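Local atomic coordinates of DUF5642 domain-containing protein (Mycobacterium smegmatis, PDB entry 4TMD), a protein that is of unknown function but carries a DUF5642 domain of the Mog1p/PsbP clan and is probably exported as a lipoprotein in its natural form. Residues 59-62 with 63-67; 121-124 with 125-128. One frame throughout, in Å; residues are numbered along the deposited sequence.

Interaction 1: residues 59-62 with 63-67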
ATOM      1  N   GLN A  59       5.295  -5.090   2.051  1.00 25.51           N
ATOM      2  CA  GLN A  59       5.931  -4.172   2.987  1.00 23.72           C
ATOM      3  C   GLN A  59       5.560  -4.457   4.438  1.00 30.42           C
ATOM      4  O   GLN A  59       4.399  -4.330   4.840  1.00 29.01           O
ATOM      5  CB  GLN A  59       5.572  -2.729   2.655  1.00 27.05           C
ATOM      6  CG  GLN A  59       6.222  -1.733   3.609  1.00 22.20           C
ATOM      7  CD  GLN A  59       7.743  -1.761   3.514  1.00 26.41           C
ATOM      8  OE1 GLN A  59       8.317  -1.653   2.422  1.00 23.36           O
ATOM      9  NE2 GLN A  59       8.403  -1.923   4.658  1.00 26.73           N
ATOM     10  N   GLN A  60       6.569  -4.817   5.225  1.00 25.70           N
ATOM     11  CA  GLN A  60       6.367  -5.131   6.633  1.00 37.05           C
ATOM     12  C   GLN A  60       6.701  -3.969   7.568  1.00 32.62           C
ATOM     13  O   GLN A  60       7.538  -3.123   7.265  1.00 31.72           O
ATOM     14  CB  GLN A  60       7.206  -6.356   7.016  1.00 35.44           C
ATOM     15  CG  GLN A  60       6.755  -7.637   6.332  1.00 39.49           C
ATOM     16  CD  GLN A  60       5.293  -7.958   6.615  1.00 38.58           C
ATOM     17  OE1 GLN A  60       4.896  -8.136   7.768  1.00 42.21           O
ATOM     18  NE2 GLN A  60       4.483  -8.014   5.560  1.00 34.75           N
ATOM     19  N   PHE A  61       6.027  -3.942   8.710  1.00 34.67           N
ATOM     20  CA  PHE A  61       6.356  -3.018   9.780  1.00 42.88           C
ATOM     21  C   PHE A  61       6.685  -3.818  11.035  1.00 51.07           C
ATOM     22  O   PHE A  61       5.778  -4.356  11.679  1.00 44.83           O
ATOM     23  CB  PHE A  61       5.205  -2.050  10.042  1.00 34.90           C
ATOM     24  CG  PHE A  61       4.918  -1.130   8.892  1.00 43.10           C
ATOM     25  CD1 PHE A  61       4.254  -1.590   7.765  1.00 34.23           C
ATOM     26  CD2 PHE A  61       5.312   0.196   8.937  1.00 35.72           C
ATOM     27  CE1 PHE A  61       3.994  -0.748   6.709  1.00 42.17           C
ATOM     28  CE2 PHE A  61       5.050   1.047   7.886  1.00 34.21           C
ATOM     29  CZ  PHE A  61       4.392   0.576   6.770  1.00 40.06           C
ATOM     30  N   PRO A  62       7.984  -3.913  11.370  1.00 44.70           N
ATOM     31  CA  PRO A  62       8.472  -4.630  12.556  1.00 52.48           C
ATOM     32  C   PRO A  62       7.684  -4.266  13.815  1.00 55.39           C
ATOM     33  O   PRO A  62       7.308  -3.105  13.990  1.00 49.71           O
ATOM     34  CB  PRO A  62       9.939  -4.188  12.666  1.00 46.93           C
ATOM     35  CG  PRO A  62      10.100  -3.050  11.693  1.00 49.36           C
ATOM     36  CD  PRO A  62       9.084  -3.273  10.629  1.00 45.69           C
ATOM     37  N   PRO A  63       7.413  -5.259  14.674  1.00 61.87           N
ATOM     38  CA  PRO A  63       6.545  -5.083  15.848  1.00 53.52           C
ATOM     39  C   PRO A  63       7.100  -4.137  16.920  1.00 50.01           C
ATOM     40  O   PRO A  63       6.361  -3.766  17.827  1.00 49.38           O
ATOM     41  CB  PRO A  63       6.409  -6.507  16.399  0.70 55.79           C
ATOM     42  CG  PRO A  63       7.558  -7.271  15.816  1.00 52.93           C
ATOM     43  CD  PRO A  63       7.834  -6.659  14.491  0.87 54.78           C
ATOM     44  N   GLY A  64       8.367  -3.745  16.815  1.00 42.53           N
ATOM     45  CA  GLY A  64       8.957  -2.843  17.794  1.00 50.77           C
ATOM     46  C   GLY A  64       8.875  -1.349  17.482  1.00 53.21           C
ATOM     47  O   GLY A  64       9.042  -0.512  18.375  1.00 51.05           O
ATOM     48  N   LEU A  65       8.631  -1.012  16.216  1.00 45.28           N
ATOM     49  CA  LEU A  65       8.562   0.381  15.775  1.00 35.57           C
ATOM     50  C   LEU A  65       7.605   1.232  16.595  1.00 35.34           C
ATOM     51  O   LEU A  65       6.482   0.826  16.900  1.00 36.07           O
ATOM     52  CB  LEU A  65       8.125   0.463  14.310  1.00 47.53           C
ATOM     53  CG  LEU A  65       9.127   0.345  13.165  1.00 47.86           C
ATOM     54  CD1 LEU A  65       8.386   0.610  11.870  1.00 52.77           C
ATOM     55  CD2 LEU A  65      10.296   1.298  13.321  1.00 41.99           C
ATOM     56  N   GLN A  66       8.041   2.437  16.926  1.00 32.93           N
ATOM     57  CA  GLN A  66       7.126   3.416  17.472  1.00 30.11           C
ATOM     58  C   GLN A  66       6.855   4.475  16.413  1.00 35.24           C
ATOM     59  O   GLN A  66       7.715   4.776  15.577  1.00 30.94           O
ATOM     60  CB  GLN A  66       7.696   4.035  18.738  1.00 36.80           C
ATOM     61  CG  GLN A  66       8.367   3.012  19.626  1.00 44.44           C
ATOM     62  CD  GLN A  66       8.810   3.603  20.939  1.00 45.60           C
ATOM     63  OE1 GLN A  66       7.985   4.081  21.727  1.00 43.58           O
ATOM     64  NE2 GLN A  66      10.123   3.586  21.187  1.00 37.80           N
ATOM     65  N   GLY A  67       5.651   5.024  16.434  1.00 30.94           N
ATOM     66  CA  GLY A  67       5.295   6.055  15.485  1.00 31.77           C
ATOM     67  C   GLY A  67       3.802   6.296  15.393  1.00 34.32           C
ATOM     68  O   GLY A  67       3.008   5.703  16.124  1.00 29.30           O
TER
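A type I beta turn from P62 to L65 reverses the chain in the loop between helix 53-56 and strand 67-76. Its closing bond, from L65 N to P62 O, is a weak one of 3.3 Å, though fairly straight at 158°. P63 suits the second position of such a turn because its ring already holds phi near -66°, and G64 follows at the solvent-facing third position, with ordinary type I backbone angles. The two ends of the turn also meet through carbon: L65 reaches back toward the P62 ring, its CG 3.8 Å from P62 CG, so the branched end of L65 runs slantwise past the CG edge of the proline. One methyl, L65 CD1, comes to the edge of the F61 ring, near the ring plane, 4.3 Å from F61 CD2. F61 itself is buried, packed on M159 and I161 of strand 158-166 and on L36. Farther back, the Q59 side chain folds forward along the chain and gives NE2 to Q60 O at 3.0 Å; OE1 bonds to S95 N and NE2 also to P93 O, which pins the amide at both ends. A type I turn with proline first and second, its ends in apolar contact, typifies a surface connection leading into a strand.

Interaction 2: residues 121-124 with 125-128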
ATOM      1  N   PRO A 121       5.966   5.640  -9.270  1.00 18.29           N
ATOM      2  CA  PRO A 121       6.490   6.916  -9.783  1.00 20.61           C
ATOM      3  C   PRO A 121       7.826   7.342  -9.187  1.00 16.69           C
ATOM      4  O   PRO A 121       8.143   7.020  -8.033  1.00 15.12           O
ATOM      5  CB  PRO A 121       5.404   7.921  -9.385  1.00 18.03           C
ATOM      6  CG  PRO A 121       4.782   7.299  -8.147  1.00 20.15           C
ATOM      7  CD  PRO A 121       4.751   5.829  -8.455  1.00 21.62           C
ATOM      8  N   GLN A 122       8.594   8.086  -9.978  1.00 19.54           N
ATOM      9  CA  GLN A 122       9.795   8.734  -9.474  1.00 14.26           C
ATOM     10  C   GLN A 122       9.363   9.831  -8.533  1.00 15.04           C
ATOM     11  O   GLN A 122       8.556  10.673  -8.905  1.00 19.19           O
ATOM     12  CB  GLN A 122      10.639   9.327 -10.607  1.00 15.76           C
ATOM     13  CG  GLN A 122      11.971   9.925 -10.137  1.00 16.84           C
ATOM     14  CD  GLN A 122      12.786  10.477 -11.297  1.00 37.83           C
ATOM     15  OE1 GLN A 122      13.390   9.724 -12.071  1.00 23.94           O
ATOM     16  NE2 GLN A 122      12.790  11.802 -11.438  1.00 30.53           N
ATOM     17  N   ILE A 123       9.894   9.823  -7.318  1.00 14.54           N
ATOM     18  CA  ILE A 123       9.638  10.901  -6.378  1.00 16.98           C
ATOM     19  C   ILE A 123      10.963  11.406  -5.819  1.00 20.16           C
ATOM     20  O   ILE A 123      11.753  10.625  -5.296  1.00 18.27           O
ATOM     21  CB  ILE A 123       8.726  10.462  -5.213  1.00 17.63           C
ATOM     22  CG1 ILE A 123       7.331  10.095  -5.727  1.00 18.73           C
ATOM     23  CG2 ILE A 123       8.630  11.597  -4.159  1.00 15.12           C
ATOM     24  CD1 ILE A 123       6.368   9.660  -4.626  1.00 13.61           C
ATOM     25  N   ASP A 124      11.198  12.708  -5.935  1.00 20.61           N
ATOM     26  CA  ASP A 124      12.466  13.302  -5.499  1.00 23.17           C
ATOM     27  C   ASP A 124      12.823  12.954  -4.063  1.00 21.08           C
ATOM     28  O   ASP A 124      12.008  13.125  -3.142  1.00 20.67           O
ATOM     29  CB  ASP A 124      12.427  14.819  -5.660  1.00 28.48           C
ATOM     30  CG  ASP A 124      12.412  15.246  -7.120  1.00 36.90           C
ATOM     31  OD1 ASP A 124      12.893  14.467  -7.974  1.00 40.44           O
ATOM     32  OD2 ASP A 124      11.916  16.358  -7.417  1.00 59.70           O
ATOM     33  N   ASP A 125      14.043  12.450  -3.893  1.00 19.31           N
ATOM     34  CA  ASP A 125      14.588  12.117  -2.586  1.00 21.84           C
ATOM     35  C   ASP A 125      13.715  11.120  -1.840  1.00 22.79           C
ATOM     36  O   ASP A 125      13.556  11.204  -0.623  1.00 20.88           O
ATOM     37  CB  ASP A 125      14.765  13.382  -1.751  1.00 27.45           C
ATOM     38  CG  ASP A 125      15.710  14.364  -2.397  1.00 45.15           C
ATOM     39  OD1 ASP A 125      16.826  13.940  -2.788  1.00 40.33           O
ATOM     40  OD2 ASP A 125      15.327  15.548  -2.532  1.00 49.14           O
ATOM     41  N   ALA A 126      13.137  10.187  -2.581  1.00 19.03           N
ATOM     42  CA  ALA A 126      12.349   9.122  -1.987  1.00 17.50           C
ATOM     43  C   ALA A 126      12.610   7.859  -2.779  1.00 16.34           C
ATOM     44  O   ALA A 126      12.987   7.926  -3.951  1.00 22.94           O
ATOM     45  CB  ALA A 126      10.847   9.474  -1.985  1.00 16.45           C
ATOM     46  N   ARG A 127      12.465   6.708  -2.134  1.00 18.02           N
ATOM     47  CA  ARG A 127      12.465   5.449  -2.862  1.00 21.27           C
ATOM     48  C   ARG A 127      11.020   5.020  -2.985  1.00 18.80           C
ATOM     49  O   ARG A 127      10.249   5.140  -2.028  1.00 15.38           O
ATOM     50  CB  ARG A 127      13.296   4.374  -2.149  1.00 23.41           C
ATOM     51  CG  ARG A 127      14.814   4.523  -2.313  1.00 32.31           C
ATOM     52  CD  ARG A 127      15.528   3.561  -1.380  1.00 35.93           C
ATOM     53  NE  ARG A 127      15.175   3.855   0.009  1.00 49.76           N
ATOM     54  CZ  ARG A 127      15.338   3.022   1.035  1.00 52.55           C
ATOM     55  NH1 ARG A 127      15.853   1.805   0.850  1.00 35.24           N
ATOM     56  NH2 ARG A 127      14.977   3.416   2.252  1.00 43.13           N
ATOM     57  N   THR A 128      10.645   4.541  -4.159  1.00 13.88           N
ATOM     58  CA  THR A 128       9.281   4.082  -4.359  1.00 14.58           C
ATOM     59  C   THR A 128       9.254   2.671  -4.916  1.00 14.54           C
ATOM     60  O   THR A 128      10.098   2.276  -5.729  1.00 18.49           O
ATOM     61  CB  THR A 128       8.504   5.018  -5.287  1.00 13.46           C
ATOM     62  OG1 THR A 128       9.181   5.101  -6.544  1.00 18.05           O
ATOM     63  CG2 THR A 128       8.399   6.419  -4.678  1.00 10.13           C
TER
HETATM   64  O   HOH W   1      11.354   7.595  -6.398  1.00 23.70           O
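T128 and P121 face each other across the mouth of a tight loop that joins strands 111-118 and 127-137, and T128 OG1 donates to P121 O over 2.6 Å. The hydroxyl approaches from above the carbonyl plane, about 35° out of it. It gets there because chi1 of 58° sets OG1 between the backbone N and the carbonyl carbon, which also turns the methyl CG2 toward I123. There the packing is close: I123 CD1 lies 3.8 Å from T128 CG2, the two side chains crossing at about a right angle, while I123 CG2 sits 3.8 Å from A126 CB. A beta-branched aliphatic residue, a small alanine and a threonine methyl thus form one apolar patch, which V190 of helix 179-194 adjoins. At the far end, a type II turn from I123 to A126 is closed by a weak bond, A126 N to I123 O, at 3.1 Å. In contrast to the apolar side, this corner is loose: D124 and D125 are exposed there, as suits charged carboxylates; D125 takes the positive phi (57°) of the third position, and D124 O is bonded by R194. Between the arms a water accepts from I123 N at 2.8 Å and donates to A126 O at 3.0 Å and, weakly, to T128 OG1. Side-chain hydroxyl and water therefore supply cross-links that backbone pairing alone does not provide here.

Overall arrangement
Interaction 1 comes first along the chain and closes before interaction 2 opens; their centres lie about 21 Å apart, with nearest atoms about 8 Å from each other and no touch. Both are surface turns where loop passes into strand, in the same antiparallel sheet: residues 59-67 lead into strand 67-76, while the turn of interaction 2 joins the adjacent strands 111-118 and 127-137. Strands 79-88, 158-166 and 145-155 separate 67-76 from 127-137 in the sheet order. The first loop packs against strand 158-166 and helix 33-36, the second against the C-terminal helix 179-194. The two turns thus redirect the chain at separate places within one DUF5642 domain, tied to different helices.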